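PDB 5ZVV: AimR transcriptional regulator from Bacillus phage phi3T, which activates transcription of the phage aimX locus as a homodimer, apparently promoting lysis until binding of the arbitrium peptide converts it to an inactive monomer and lysogeny follows. Local coordinates for residues A[329-333]-A[344-350]; A[231-236]-A[249-253]; A[289-295]-A[316-322]; A[165-169]-A[200-204]. All coordinates share one frame; numbering follows the deposited sequence.

Contact 1 (A[329-333]-A[344-350]); sequences FYYYY and YYKSIRY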
loop_
_atom_site.group_PDB
_atom_site.type_symbol
_atom_site.label_atom_id
_atom_site.label_comp_id
_atom_site.label_asym_id
_atom_site.label_seq_id
_atom_site.Cartn_x
_atom_site.Cartn_y
_atom_site.Cartn_z
ATOM N N PHE A 329 16.329 -15.222 -3.652
ATOM C CA PHE A 329 17.358 -16.142 -3.165
ATOM C C PHE A 329 17.576 -17.298 -4.137
ATOM O O PHE A 329 18.721 -17.666 -4.434
ATOM C CB PHE A 329 16.987 -16.670 -1.780
ATOM C CG PHE A 329 17.080 -15.639 -0.697
ATOM C CD1 PHE A 329 18.308 -15.303 -0.151
ATOM C CD2 PHE A 329 15.943 -15.008 -0.223
ATOM C CE1 PHE A 329 18.399 -14.353 0.847
ATOM C CE2 PHE A 329 16.029 -14.053 0.776
ATOM C CZ PHE A 329 17.257 -13.727 1.312
ATOM N N TYR A 330 16.484 -17.864 -4.657
ATOM C CA TYR A 330 16.558 -19.035 -5.528
ATOM C C TYR A 330 17.426 -18.764 -6.749
ATOM O O TYR A 330 18.354 -19.525 -7.051
ATOM C CB TYR A 330 15.142 -19.449 -5.942
ATOM C CG TYR A 330 15.061 -20.529 -7.002
ATOM C CD1 TYR A 330 15.103 -21.875 -6.658
ATOM C CD2 TYR A 330 14.912 -20.201 -8.343
ATOM C CE1 TYR A 330 15.019 -22.861 -7.623
ATOM C CE2 TYR A 330 14.828 -21.180 -9.316
ATOM C CZ TYR A 330 14.882 -22.508 -8.952
ATOM O OH TYR A 330 14.797 -23.481 -9.923
ATOM N N TYR A 331 17.143 -17.673 -7.464
ATOM C CA TYR A 331 17.961 -17.339 -8.621
ATOM C C TYR A 331 19.355 -16.869 -8.227
ATOM O O TYR A 331 20.276 -16.964 -9.047
ATOM C CB TYR A 331 17.271 -16.266 -9.463
ATOM C CG TYR A 331 15.965 -16.714 -10.081
ATOM C CD1 TYR A 331 15.943 -17.363 -11.309
ATOM C CD2 TYR A 331 14.758 -16.490 -9.434
ATOM C CE1 TYR A 331 14.752 -17.774 -11.876
ATOM C CE2 TYR A 331 13.561 -16.899 -9.994
ATOM C CZ TYR A 331 13.564 -17.540 -11.214
ATOM O OH TYR A 331 12.377 -17.948 -11.779
ATOM N N TYR A 332 19.545 -16.382 -6.995
ATOM C CA TYR A 332 20.907 -16.121 -6.537
ATOM C C TYR A 332 21.717 -17.413 -6.464
ATOM O O TYR A 332 22.868 -17.465 -6.913
ATOM C CB TYR A 332 20.895 -15.412 -5.182
ATOM C CG TYR A 332 22.275 -15.251 -4.581
ATOM C CD1 TYR A 332 23.219 -14.422 -5.176
ATOM C CD2 TYR A 332 22.636 -15.927 -3.424
ATOM C CE1 TYR A 332 24.482 -14.274 -4.636
ATOM C CE2 TYR A 332 23.899 -15.782 -2.874
ATOM C CZ TYR A 332 24.816 -14.956 -3.485
ATOM O OH TYR A 332 26.072 -14.807 -2.944
ATOM N N TYR A 333 21.125 -18.476 -5.912
ATOM C CA TYR A 333 21.832 -19.754 -5.830
ATOM C C TYR A 333 22.027 -20.372 -7.211
ATOM O O TYR A 333 23.102 -20.912 -7.513
ATOM C CB TYR A 333 21.073 -20.711 -4.914
ATOM C CG TYR A 333 20.831 -20.149 -3.534
ATOM C CD1 TYR A 333 21.849 -19.516 -2.834
ATOM C CD2 TYR A 333 19.580 -20.235 -2.938
ATOM C CE1 TYR A 333 21.631 -18.996 -1.574
ATOM C CE2 TYR A 333 19.352 -19.718 -1.679
ATOM C CZ TYR A 333 20.383 -19.098 -1.002
ATOM O OH TYR A 333 20.158 -18.583 0.250
ATOM N N TYR A 344 21.588 -13.803 -11.868
ATOM C CA TYR A 344 21.708 -12.693 -10.929
ATOM C C TYR A 344 20.777 -11.544 -11.301
ATOM O O TYR A 344 20.255 -10.860 -10.413
ATOM C CB TYR A 344 23.160 -12.220 -10.864
ATOM C CG TYR A 344 24.111 -13.279 -10.352
ATOM C CD1 TYR A 344 23.882 -13.920 -9.140
ATOM C CD2 TYR A 344 25.230 -13.654 -11.087
ATOM C CE1 TYR A 344 24.746 -14.892 -8.668
ATOM C CE2 TYR A 344 26.100 -14.626 -10.624
ATOM C CZ TYR A 344 25.850 -15.244 -9.416
ATOM O OH TYR A 344 26.716 -16.209 -8.948
ATOM N N TYR A 345 20.546 -11.329 -12.600
ATOM C CA TYR A 345 19.575 -10.324 -13.025
ATOM C C TYR A 345 18.175 -10.683 -12.543
ATOM O O TYR A 345 17.448 -9.832 -12.015
ATOM C CB TYR A 345 19.598 -10.180 -14.549
ATOM C CG TYR A 345 20.936 -9.765 -15.126
ATOM C CD1 TYR A 345 21.864 -9.069 -14.359
ATOM C CD2 TYR A 345 21.268 -10.066 -16.442
ATOM C CE1 TYR A 345 23.086 -8.688 -14.885
ATOM C CE2 TYR A 345 22.487 -9.690 -16.975
ATOM C CZ TYR A 345 23.390 -9.001 -16.192
ATOM O OH TYR A 345 24.604 -8.625 -16.719
ATOM N N LYS A 346 17.780 -11.948 -12.714
ATOM C CA LYS A 346 16.460 -12.377 -12.264
ATOM C C LYS A 346 16.344 -12.304 -10.746
ATOM O O LYS A 346 15.303 -11.894 -10.216
ATOM C CB LYS A 346 16.166 -13.791 -12.766
ATOM C CG LYS A 346 16.041 -13.893 -14.282
ATOM C CD LYS A 346 15.307 -15.157 -14.712
ATOM C CE LYS A 346 16.264 -16.293 -15.027
ATOM N NZ LYS A 346 17.069 -16.013 -16.247
ATOM N N SER A 347 17.403 -12.698 -10.034
ATOM C CA SER A 347 17.431 -12.531 -8.584
ATOM C C SER A 347 17.182 -11.078 -8.200
ATOM O O SER A 347 16.384 -10.788 -7.297
ATOM C CB SER A 347 18.773 -13.015 -8.030
ATOM O OG SER A 347 18.961 -12.577 -6.694
ATOM N N ILE A 348 17.850 -10.148 -8.888
ATOM C CA ILE A 348 17.642 -8.728 -8.623
ATOM C C ILE A 348 16.191 -8.345 -8.871
ATOM O O ILE A 348 15.578 -7.627 -8.071
ATOM C CB ILE A 348 18.604 -7.877 -9.475
ATOM C CG1 ILE A 348 20.043 -8.055 -8.995
ATOM C CG2 ILE A 348 18.206 -6.406 -9.430
ATOM C CD1 ILE A 348 21.068 -7.427 -9.903
ATOM N N ARG A 349 15.613 -8.824 -9.976
ATOM C CA ARG A 349 14.237 -8.454 -10.301
ATOM C C ARG A 349 13.262 -8.963 -9.247
ATOM O O ARG A 349 12.273 -8.290 -8.928
ATOM C CB ARG A 349 13.859 -8.982 -11.685
ATOM C CG ARG A 349 14.574 -8.265 -12.819
ATOM C CD ARG A 349 14.193 -8.827 -14.180
ATOM N NE ARG A 349 14.933 -8.166 -15.253
ATOM C CZ ARG A 349 14.535 -7.051 -15.858
ATOM N NH1 ARG A 349 13.398 -6.468 -15.500
ATOM N NH2 ARG A 349 15.274 -6.517 -16.822
ATOM N N TYR A 350 13.528 -10.138 -8.678
ATOM C CA TYR A 350 12.615 -10.659 -7.666
ATOM C C TYR A 350 12.808 -9.974 -6.318
ATOM O O TYR A 350 11.832 -9.746 -5.595
ATOM C CB TYR A 350 12.773 -12.173 -7.547
ATOM C CG TYR A 350 12.020 -12.914 -8.625
ATOM C CD1 TYR A 350 10.631 -12.951 -8.624
ATOM C CD2 TYR A 350 12.691 -13.565 -9.652
ATOM C CE1 TYR A 350 9.932 -13.620 -9.610
ATOM C CE2 TYR A 350 12.002 -14.236 -10.643
ATOM C CZ TYR A 350 10.620 -14.262 -10.616
ATOM O OH TYR A 350 9.923 -14.933 -11.600
#

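Contact 2 (A[231-236]-A[249-253]); sequences YLTIGN and AYIKG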
loop_
_atom_site.group_PDB
_atom_site.type_symbol
_atom_site.label_atom_id
_atom_site.label_comp_id
_atom_site.label_asym_id
_atom_site.label_seq_id
_atom_site.Cartn_x
_atom_site.Cartn_y
_atom_site.Cartn_z
ATOM N N TYR A 231 16.750 -10.163 18.796
ATOM C CA TYR A 231 18.122 -10.587 18.516
ATOM C C TYR A 231 18.251 -11.175 17.118
ATOM O O TYR A 231 19.294 -11.015 16.471
ATOM C CB TYR A 231 18.594 -11.588 19.571
ATOM C CG TYR A 231 18.967 -10.935 20.877
ATOM C CD1 TYR A 231 20.089 -10.117 20.966
ATOM C CD2 TYR A 231 18.200 -11.122 22.019
ATOM C CE1 TYR A 231 20.438 -9.509 22.154
ATOM C CE2 TYR A 231 18.540 -10.517 23.215
ATOM C CZ TYR A 231 19.661 -9.710 23.276
ATOM O OH TYR A 231 20.006 -9.103 24.460
ATOM N N LEU A 232 17.207 -11.855 16.642
ATOM C CA LEU A 232 17.175 -12.295 15.253
ATOM C C LEU A 232 17.314 -11.111 14.304
ATOM O O LEU A 232 18.071 -11.171 13.327
ATOM C CB LEU A 232 15.876 -13.057 14.987
ATOM C CG LEU A 232 15.819 -13.996 13.785
ATOM C CD1 LEU A 232 16.797 -15.148 13.964
ATOM C CD2 LEU A 232 14.399 -14.514 13.585
ATOM N N THR A 233 16.607 -10.012 14.592
ATOM C CA THR A 233 16.678 -8.838 13.727
ATOM C C THR A 233 18.055 -8.185 13.784
ATOM O O THR A 233 18.597 -7.787 12.747
ATOM C CB THR A 233 15.595 -7.828 14.111
ATOM O OG1 THR A 233 14.302 -8.426 13.957
ATOM C CG2 THR A 233 15.677 -6.594 13.221
ATOM N N ILE A 234 18.634 -8.061 14.982
ATOM C CA ILE A 234 19.966 -7.467 15.106
ATOM C C ILE A 234 20.983 -8.276 14.306
ATOM O O ILE A 234 21.730 -7.738 13.470
ATOM C CB ILE A 234 20.364 -7.361 16.591
ATOM C CG1 ILE A 234 19.479 -6.337 17.307
ATOM C CG2 ILE A 234 21.842 -7.003 16.739
ATOM C CD1 ILE A 234 19.689 -6.274 18.806
ATOM N N GLY A 235 21.009 -9.592 14.543
ATOM C CA GLY A 235 21.886 -10.451 13.768
ATOM C C GLY A 235 21.672 -10.300 12.276
ATOM O O GLY A 235 22.629 -10.300 11.500
ATOM N N ASN A 236 20.413 -10.155 11.855
ATOM C CA ASN A 236 20.138 -9.939 10.438
ATOM C C ASN A 236 20.738 -8.625 9.951
ATOM O O ASN A 236 21.241 -8.546 8.824
ATOM C CB ASN A 236 18.633 -9.970 10.174
ATOM C CG ASN A 236 18.051 -11.361 10.290
ATOM O OD1 ASN A 236 18.781 -12.349 10.302
ATOM N ND2 ASN A 236 16.729 -11.448 10.370
ATOM N N ALA A 249 24.851 -12.123 18.172
ATOM C CA ALA A 249 23.463 -11.718 18.397
ATOM C C ALA A 249 22.510 -12.893 18.203
ATOM O O ALA A 249 21.625 -13.140 19.040
ATOM C CB ALA A 249 23.098 -10.562 17.464
ATOM N N TYR A 250 22.673 -13.627 17.097
ATOM C CA TYR A 250 21.885 -14.836 16.871
ATOM C C TYR A 250 21.933 -15.756 18.083
ATOM O O TYR A 250 20.895 -16.204 18.582
ATOM C CB TYR A 250 22.394 -15.575 15.633
ATOM C CG TYR A 250 22.054 -14.918 14.319
ATOM C CD1 TYR A 250 20.850 -14.250 14.141
ATOM C CD2 TYR A 250 22.939 -14.973 13.250
ATOM C CE1 TYR A 250 20.539 -13.653 12.933
ATOM C CE2 TYR A 250 22.638 -14.378 12.044
ATOM C CZ TYR A 250 21.438 -13.721 11.889
ATOM O OH TYR A 250 21.145 -13.133 10.684
ATOM N N ILE A 251 23.140 -16.042 18.576
ATOM C CA ILE A 251 23.283 -16.929 19.728
ATOM C C ILE A 251 22.618 -16.326 20.957
ATOM O O ILE A 251 22.046 -17.052 21.780
ATOM C CB ILE A 251 24.772 -17.244 19.975
ATOM C CG1 ILE A 251 25.330 -18.091 18.830
ATOM C CG2 ILE A 251 24.960 -17.968 21.298
ATOM C CD1 ILE A 251 26.814 -18.365 18.947
ATOM N N LYS A 252 22.660 -14.996 21.099
ATOM C CA LYS A 252 21.911 -14.358 22.179
ATOM C C LYS A 252 20.417 -14.624 22.057
ATOM O O LYS A 252 19.702 -14.619 23.063
ATOM C CB LYS A 252 22.174 -12.852 22.202
ATOM C CG LYS A 252 23.508 -12.463 22.808
ATOM C CD LYS A 252 23.680 -10.959 22.814
ATOM C CE LYS A 252 25.071 -10.565 23.275
ATOM N NZ LYS A 252 25.273 -9.092 23.188
ATOM N N GLY A 253 19.926 -14.856 20.841
ATOM C CA GLY A 253 18.524 -15.229 20.695
ATOM C C GLY A 253 18.174 -16.633 21.171
ATOM O O GLY A 253 16.982 -16.938 21.298
#

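Contact 3 (A[289-295]-A[316-322]); sequences DNIKYLQ and ELSSRDQ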
loop_
_atom_site.group_PDB
_atom_site.type_symbol
_atom_site.label_atom_id
_atom_site.label_comp_id
_atom_site.label_asym_id
_atom_site.label_seq_id
_atom_site.Cartn_x
_atom_site.Cartn_y
_atom_site.Cartn_z
ATOM N N ASP A 289 11.450 -30.103 4.455
ATOM C CA ASP A 289 11.166 -29.709 3.081
ATOM C C ASP A 289 10.601 -28.295 3.025
ATOM O O ASP A 289 10.018 -27.899 2.011
ATOM C CB ASP A 289 10.232 -30.707 2.390
ATOM C CG ASP A 289 8.904 -30.872 3.099
ATOM O OD1 ASP A 289 8.728 -30.321 4.204
ATOM O OD2 ASP A 289 8.028 -31.568 2.541
ATOM N N ASN A 290 10.751 -27.538 4.111
ATOM C CA ASN A 290 10.489 -26.107 4.085
ATOM C C ASN A 290 11.318 -25.455 2.986
ATOM O O ASN A 290 12.493 -25.780 2.802
ATOM C CB ASN A 290 10.822 -25.493 5.447
ATOM C CG ASN A 290 10.562 -23.999 5.506
ATOM O OD1 ASN A 290 11.297 -23.203 4.921
ATOM N ND2 ASN A 290 9.523 -23.610 6.237
ATOM N N ILE A 291 10.695 -24.533 2.248
ATOM C CA ILE A 291 11.373 -23.908 1.113
ATOM C C ILE A 291 12.660 -23.226 1.562
ATOM O O ILE A 291 13.716 -23.383 0.937
ATOM C CB ILE A 291 10.434 -22.918 0.399
ATOM C CG1 ILE A 291 9.290 -23.661 -0.294
ATOM C CG2 ILE A 291 11.212 -22.073 -0.610
ATOM C CD1 ILE A 291 8.279 -22.740 -0.949
ATOM N N LYS A 292 12.598 -22.467 2.658
ATOM C CA LYS A 292 13.772 -21.697 3.057
ATOM C C LYS A 292 14.908 -22.604 3.510
ATOM O O LYS A 292 16.067 -22.389 3.135
ATOM C CB LYS A 292 13.416 -20.699 4.160
ATOM C CG LYS A 292 14.590 -19.804 4.540
ATOM C CD LYS A 292 14.242 -18.810 5.636
ATOM C CE LYS A 292 15.444 -17.930 5.963
ATOM N NZ LYS A 292 15.180 -17.010 7.103
ATOM N N TYR A 293 14.603 -23.624 4.314
ATOM C CA TYR A 293 15.663 -24.487 4.825
ATOM C C TYR A 293 16.226 -25.379 3.729
ATOM O O TYR A 293 17.419 -25.708 3.749
ATOM C CB TYR A 293 15.142 -25.312 6.003
ATOM C CG TYR A 293 14.557 -24.446 7.096
ATOM C CD1 TYR A 293 15.099 -23.197 7.374
ATOM C CD2 TYR A 293 13.452 -24.860 7.824
ATOM C CE1 TYR A 293 14.567 -22.393 8.356
ATOM C CE2 TYR A 293 12.911 -24.064 8.808
ATOM C CZ TYR A 293 13.473 -22.829 9.072
ATOM O OH TYR A 293 12.938 -22.028 10.051
ATOM N N LEU A 294 15.389 -25.772 2.764
ATOM C CA LEU A 294 15.894 -26.436 1.567
ATOM C C LEU A 294 16.839 -25.525 0.796
ATOM O O LEU A 294 17.893 -25.970 0.324
ATOM C CB LEU A 294 14.730 -26.874 0.677
ATOM C CG LEU A 294 13.975 -28.131 1.101
ATOM C CD1 LEU A 294 12.824 -28.409 0.139
ATOM C CD2 LEU A 294 14.929 -29.313 1.168
ATOM N N GLN A 295 16.475 -24.245 0.656
ATOM C CA GLN A 295 17.351 -23.283 -0.006
ATOM C C GLN A 295 18.687 -23.166 0.713
ATOM O O GLN A 295 19.743 -23.127 0.073
ATOM C CB GLN A 295 16.684 -21.911 -0.076
ATOM C CG GLN A 295 15.595 -21.771 -1.117
ATOM C CD GLN A 295 15.175 -20.329 -1.291
ATOM O OE1 GLN A 295 15.632 -19.448 -0.560
ATOM N NE2 GLN A 295 14.308 -20.075 -2.264
ATOM N N GLU A 316 13.656 -29.494 -7.264
ATOM C CA GLU A 316 12.456 -29.713 -6.463
ATOM C C GLU A 316 11.788 -28.394 -6.099
ATOM O O GLU A 316 10.556 -28.320 -6.027
ATOM C CB GLU A 316 12.802 -30.506 -5.201
ATOM C CG GLU A 316 11.618 -31.224 -4.554
ATOM C CD GLU A 316 10.756 -30.316 -3.691
ATOM O OE1 GLU A 316 11.271 -29.290 -3.199
ATOM O OE2 GLU A 316 9.559 -30.629 -3.507
ATOM N N LEU A 317 12.580 -27.342 -5.877
ATOM C CA LEU A 317 12.014 -26.056 -5.482
ATOM C C LEU A 317 11.287 -25.371 -6.633
ATOM O O LEU A 317 10.341 -24.612 -6.397
ATOM C CB LEU A 317 13.112 -25.143 -4.935
ATOM C CG LEU A 317 13.629 -25.490 -3.538
ATOM C CD1 LEU A 317 14.853 -24.663 -3.184
ATOM C CD2 LEU A 317 12.525 -25.291 -2.510
ATOM N N SER A 318 11.713 -25.618 -7.877
ATOM C CA SER A 318 11.077 -24.961 -9.016
ATOM C C SER A 318 9.604 -25.333 -9.138
ATOM O O SER A 318 8.810 -24.548 -9.666
ATOM C CB SER A 318 11.815 -25.313 -10.307
ATOM O OG SER A 318 11.545 -26.649 -10.691
ATOM N N SER A 319 9.222 -26.520 -8.666
ATOM C CA SER A 319 7.823 -26.929 -8.665
ATOM C C SER A 319 7.076 -26.481 -7.416
ATOM O O SER A 319 5.845 -26.576 -7.384
ATOM C CB SER A 319 7.714 -28.453 -8.807
ATOM O OG SER A 319 8.310 -29.115 -7.704
ATOM N N ARG A 320 7.783 -26.002 -6.395
ATOM C CA ARG A 320 7.142 -25.489 -5.195
ATOM C C ARG A 320 6.656 -24.061 -5.422
ATOM O O ARG A 320 7.069 -23.374 -6.362
ATOM C CB ARG A 320 8.103 -25.527 -4.004
ATOM C CG ARG A 320 8.697 -26.896 -3.720
ATOM C CD ARG A 320 7.692 -27.819 -3.052
ATOM N NE ARG A 320 7.270 -27.325 -1.745
ATOM C CZ ARG A 320 7.935 -27.539 -0.613
ATOM N NH1 ARG A 320 9.063 -28.235 -0.625
ATOM N NH2 ARG A 320 7.473 -27.052 0.531
ATOM N N ASP A 321 5.768 -23.617 -4.534
ATOM C CA ASP A 321 5.183 -22.281 -4.625
ATOM C C ASP A 321 6.051 -21.293 -3.842
ATOM O O ASP A 321 5.699 -20.810 -2.764
ATOM C CB ASP A 321 3.746 -22.297 -4.118
ATOM C CG ASP A 321 3.021 -20.991 -4.367
ATOM O OD1 ASP A 321 3.564 -20.133 -5.091
ATOM O OD2 ASP A 321 1.904 -20.822 -3.833
ATOM N N GLN A 322 7.213 -20.991 -4.419
ATOM C CA GLN A 322 8.104 -19.985 -3.855
ATOM C C GLN A 322 7.561 -18.588 -4.131
ATOM O O GLN A 322 7.131 -18.289 -5.247
ATOM C CB GLN A 322 9.505 -20.113 -4.455
ATOM C CG GLN A 322 10.159 -21.471 -4.273
ATOM C CD GLN A 322 11.592 -21.497 -4.776
ATOM O OE1 GLN A 322 12.538 -21.368 -3.997
ATOM N NE2 GLN A 322 11.758 -21.672 -6.084
#

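Contact 4 (A[165-169]-A[200-204]); sequences FGLMK and ISLNE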
loop_
_atom_site.group_PDB
_atom_site.type_symbol
_atom_site.label_atom_id
_atom_site.label_comp_id
_atom_site.label_asym_id
_atom_site.label_seq_id
_atom_site.Cartn_x
_atom_site.Cartn_y
_atom_site.Cartn_z
ATOM N N PHE A 165 4.191 -2.523 3.293
ATOM C CA PHE A 165 4.983 -1.814 4.295
ATOM C C PHE A 165 4.533 -0.368 4.445
ATOM O O PHE A 165 4.478 0.154 5.565
ATOM C CB PHE A 165 6.467 -1.888 3.936
ATOM C CG PHE A 165 7.012 -3.287 3.916
ATOM C CD1 PHE A 165 7.378 -3.917 5.094
ATOM C CD2 PHE A 165 7.154 -3.974 2.723
ATOM C CE1 PHE A 165 7.877 -5.207 5.082
ATOM C CE2 PHE A 165 7.653 -5.265 2.700
ATOM C CZ PHE A 165 8.014 -5.884 3.882
ATOM N N GLY A 166 4.205 0.296 3.334
ATOM C CA GLY A 166 3.710 1.663 3.421
ATOM C C GLY A 166 2.527 1.787 4.357
ATOM O O GLY A 166 2.519 2.618 5.270
ATOM N N LEU A 167 1.521 0.929 4.167
ATOM C CA LEU A 167 0.355 0.955 5.041
ATOM C C LEU A 167 0.685 0.530 6.462
ATOM O O LEU A 167 -0.083 0.843 7.378
ATOM C CB LEU A 167 -0.752 0.073 4.471
ATOM C CG LEU A 167 -1.735 0.881 3.629
ATOM C CD1 LEU A 167 -2.530 -0.028 2.734
ATOM C CD2 LEU A 167 -2.662 1.681 4.531
HETATM N N MSE A 168 1.791 -0.174 6.672
HETATM C CA MSE A 168 2.262 -0.393 8.029
HETATM C C MSE A 168 2.657 0.959 8.595
HETATM O O MSE A 168 2.141 1.391 9.633
HETATM C CB MSE A 168 3.452 -1.359 8.076
HETATM C CG MSE A 168 3.123 -2.799 7.726
HETATM SE SE MSE A 168 4.660 -3.998 7.896
HETATM C CE MSE A 168 4.876 -3.937 9.839
ATOM N N LYS A 169 3.550 1.640 7.869
ATOM C CA LYS A 169 4.131 2.880 8.373
ATOM C C LYS A 169 3.046 3.895 8.704
ATOM O O LYS A 169 2.969 4.392 9.835
ATOM C CB LYS A 169 5.123 3.439 7.354
ATOM C CG LYS A 169 6.262 2.474 7.043
ATOM C CD LYS A 169 7.164 2.982 5.930
ATOM C CE LYS A 169 7.963 4.197 6.370
ATOM N NZ LYS A 169 8.895 4.650 5.299
ATOM N N ILE A 200 10.368 -3.185 9.761
ATOM C CA ILE A 200 10.203 -2.163 8.728
ATOM C C ILE A 200 11.550 -1.538 8.384
ATOM O O ILE A 200 11.913 -1.402 7.209
ATOM C CB ILE A 200 9.198 -1.089 9.180
ATOM C CG1 ILE A 200 7.784 -1.663 9.265
ATOM C CG2 ILE A 200 9.235 0.099 8.232
ATOM C CD1 ILE A 200 6.766 -0.667 9.774
ATOM N N SER A 201 12.316 -1.160 9.410
ATOM C CA SER A 201 13.588 -0.487 9.182
ATOM C C SER A 201 14.591 -1.412 8.512
ATOM O O SER A 201 15.320 -0.989 7.608
ATOM C CB SER A 201 14.143 0.042 10.503
ATOM O OG SER A 201 13.233 0.954 11.095
ATOM N N LEU A 202 14.647 -2.675 8.942
ATOM C CA LEU A 202 15.554 -3.621 8.301
ATOM C C LEU A 202 15.201 -3.811 6.833
ATOM O O LEU A 202 16.092 -3.910 5.980
ATOM C CB LEU A 202 15.530 -4.962 9.039
ATOM C CG LEU A 202 16.458 -6.073 8.536
ATOM C CD1 LEU A 202 16.908 -6.925 9.702
ATOM C CD2 LEU A 202 15.775 -6.956 7.495
ATOM N N ASN A 203 13.905 -3.868 6.517
ATOM C CA ASN A 203 13.501 -4.084 5.133
ATOM C C ASN A 203 13.933 -2.932 4.235
ATOM O O ASN A 203 14.205 -3.141 3.045
ATOM C CB ASN A 203 11.989 -4.285 5.051
ATOM C CG ASN A 203 11.537 -4.727 3.674
ATOM O OD1 ASN A 203 11.778 -5.864 3.267
ATOM N ND2 ASN A 203 10.872 -3.834 2.952
ATOM N N GLU A 204 14.008 -1.720 4.779
ATOM C CA GLU A 204 14.434 -0.544 4.031
ATOM C C GLU A 204 15.940 -0.336 4.068
ATOM O O GLU A 204 16.415 0.715 3.627
ATOM C CB GLU A 204 13.731 0.706 4.567
ATOM C CG GLU A 204 12.233 0.713 4.359
ATOM C CD GLU A 204 11.544 1.776 5.185
ATOM O OE1 GLU A 204 12.246 2.497 5.926
ATOM O OE2 GLU A 204 10.303 1.891 5.094
#

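Contact 1 (A[329-333]-A[344-350])
Y331 and K346 meet in a CH-pi contact: K346 CB lies over one face of the Y331 ring, 4.2 Å from its centre, while its CD and CE carry on past Y331 CE1. Beside them the rings of Y331 and Y350 are almost parallel, with planes at 6°, yet they are slid so far apart that they barely overlap, their centres being 5.0 Å from each other. Y331 has CG anti to its carbonyl carbon (chi1 -64°), and this turn sets the ring between K346 on one face and CD2 of its neighbour Y330 on the other. Along the flank, Y332 CD1 packs against Y344 CE1 at 3.8 Å. Between these two groups the small S347 lets the backbones close in, its CB 3.6 Å from Y332 N and its CA 4.8 Å from Y331 CA. The polar ends are settled nearby: S347 OG bonds to G328 O, and K346 NZ to T342 OG1. P363 and Q366 of helix 361-369 touch S347 and Y344, and Y345 meets the second subunit. The axes of segments 329-333 and 344-350, on the consecutive helices 324-338 and 341-353, approach to 7.6 Å at 168°, an antiparallel helical hairpin consistent with the TPR clan.

Contact 2 (A[231-236]-A[249-253])
Y231 faces G253 and G235 faces A249, each pair with CA atoms 5.1 Å apart, so the chains pass in roughly opposed order and come close at both ends of the contact. Helices 224-237 and 243-252, successive in the chain, thereby form a helical hairpin consistent with the TPR clan. G235 has no side chain, and the Y250 ring lies against its backbone, with G235 CA 3.9 Å from the ring centre and over one face. With chi1 at -73° the ring leans beside the backbone N of Y250 and runs on past L232 until the phenol arrives at N236. A249 CB packs on I234 CG2 at 3.8 Å. K252 CB sits over a face of the Y231 ring, 3.8 Å from its centre. L266, A269 and L270 of helix 260-277 also pack on Y250. The phenol gives its proton to N236 OD1 over a short 2.5 Å from Y250 OH, in the carbonyl plane and on a lone pair. The hydroxyl, the one polar atom of this buried side chain, is thus satisfied across an interface made largely of CH-pi and van der Waals contacts.

Contact 3 (A[289-295]-A[316-322])
I291 and L294 close on L317 in the tight half of this contact, L317 CD2 lying 4.0 Å from I291 CG2 and 4.1 Å from L294 CD1. The other methyl of L317, CD1, presses on Q295 CG at 3.6 Å. Next to this apolar cluster the buried amides of Q295 and Q322 approach from opposite directions with their planes 78° apart; Q295 NE2 donates to Q322 OE1 at 2.8 Å, and also serves E326 O in helix 324-338. The contact joins the start of helix 291-304, which N290 caps by accepting from K292 N, to the last turn of helix 307-318 and the loop that follows, consecutive helices consistent with the TPR clan. Toward solvent the packing gives way to a polar clasp. R320, bent at chi2 and chi3, brings its guanidinium edge to the carbonyl of D289, gripping the one oxygen end-on with NH1 (2.8 Å to D289 O) and NH2 (3.1 Å to D289 O). I291 CG1 supports a face of that guanidinium. E316 OE1 stands 3.6 Å from R320 NH1 in a salt bridge, probably helping to hold the arginine in place on this more exposed side.

Contact 4 (A[165-169]-A[200-204])
Selenomethionine M168 meets I200 almost from root to tip. Its CB lies 3.8 Å from I200 CD1, and the chain then slides past the isoleucine, the two side chains running in opposite directions. SE approaches I200 CG1 at 4.1 Å, and the bend at the last torsion (chi3 68°) places CE closer still, 3.7 Å from that same I200 CG1. Nearby F165 offers a ring face to the amide of N203, the planes only 17° apart, with ND2 of N203 3.5 Å above the ring plane and over its centre. This stacked amide remains a donor, bonding to D355 O. K169, for its part, lays CG against I200 CG2 and carries NZ to E204 OE2, a salt bridge of 3.1 Å met on the syn side of the carboxylate, which ties it to the residue just past helix 184-203. L167 packs on L167 of the second subunit. An apolar pair with amide-pi and ionic contacts beside it joins helices 165-173 and 184-203, successive in the chain, as expected of the TPR clan, next to a point where the subunits meet.

Contacts 1 and 3 form one continuous region: their centres are 15 Å apart, and F329 CB lies 3.3 Å from Q295 OE1 while Y330 CD1 lies 3.4 Å from Q322 NE2, so residues of helix 324-338 in contact 1 pack directly on contact 3. Contacts 2 and 4 are joined in the same way through L202, whose CD1 is 3.5 Å from N236 CB, although their centres are 19 Å apart. Between these two pairs the nearest atoms remain about 7 Å apart or more. Contacts 1 and 4, with centres 22 Å apart, both have residues that touch the second subunit of the dimer, the active form that the arbitrium peptide dissociates.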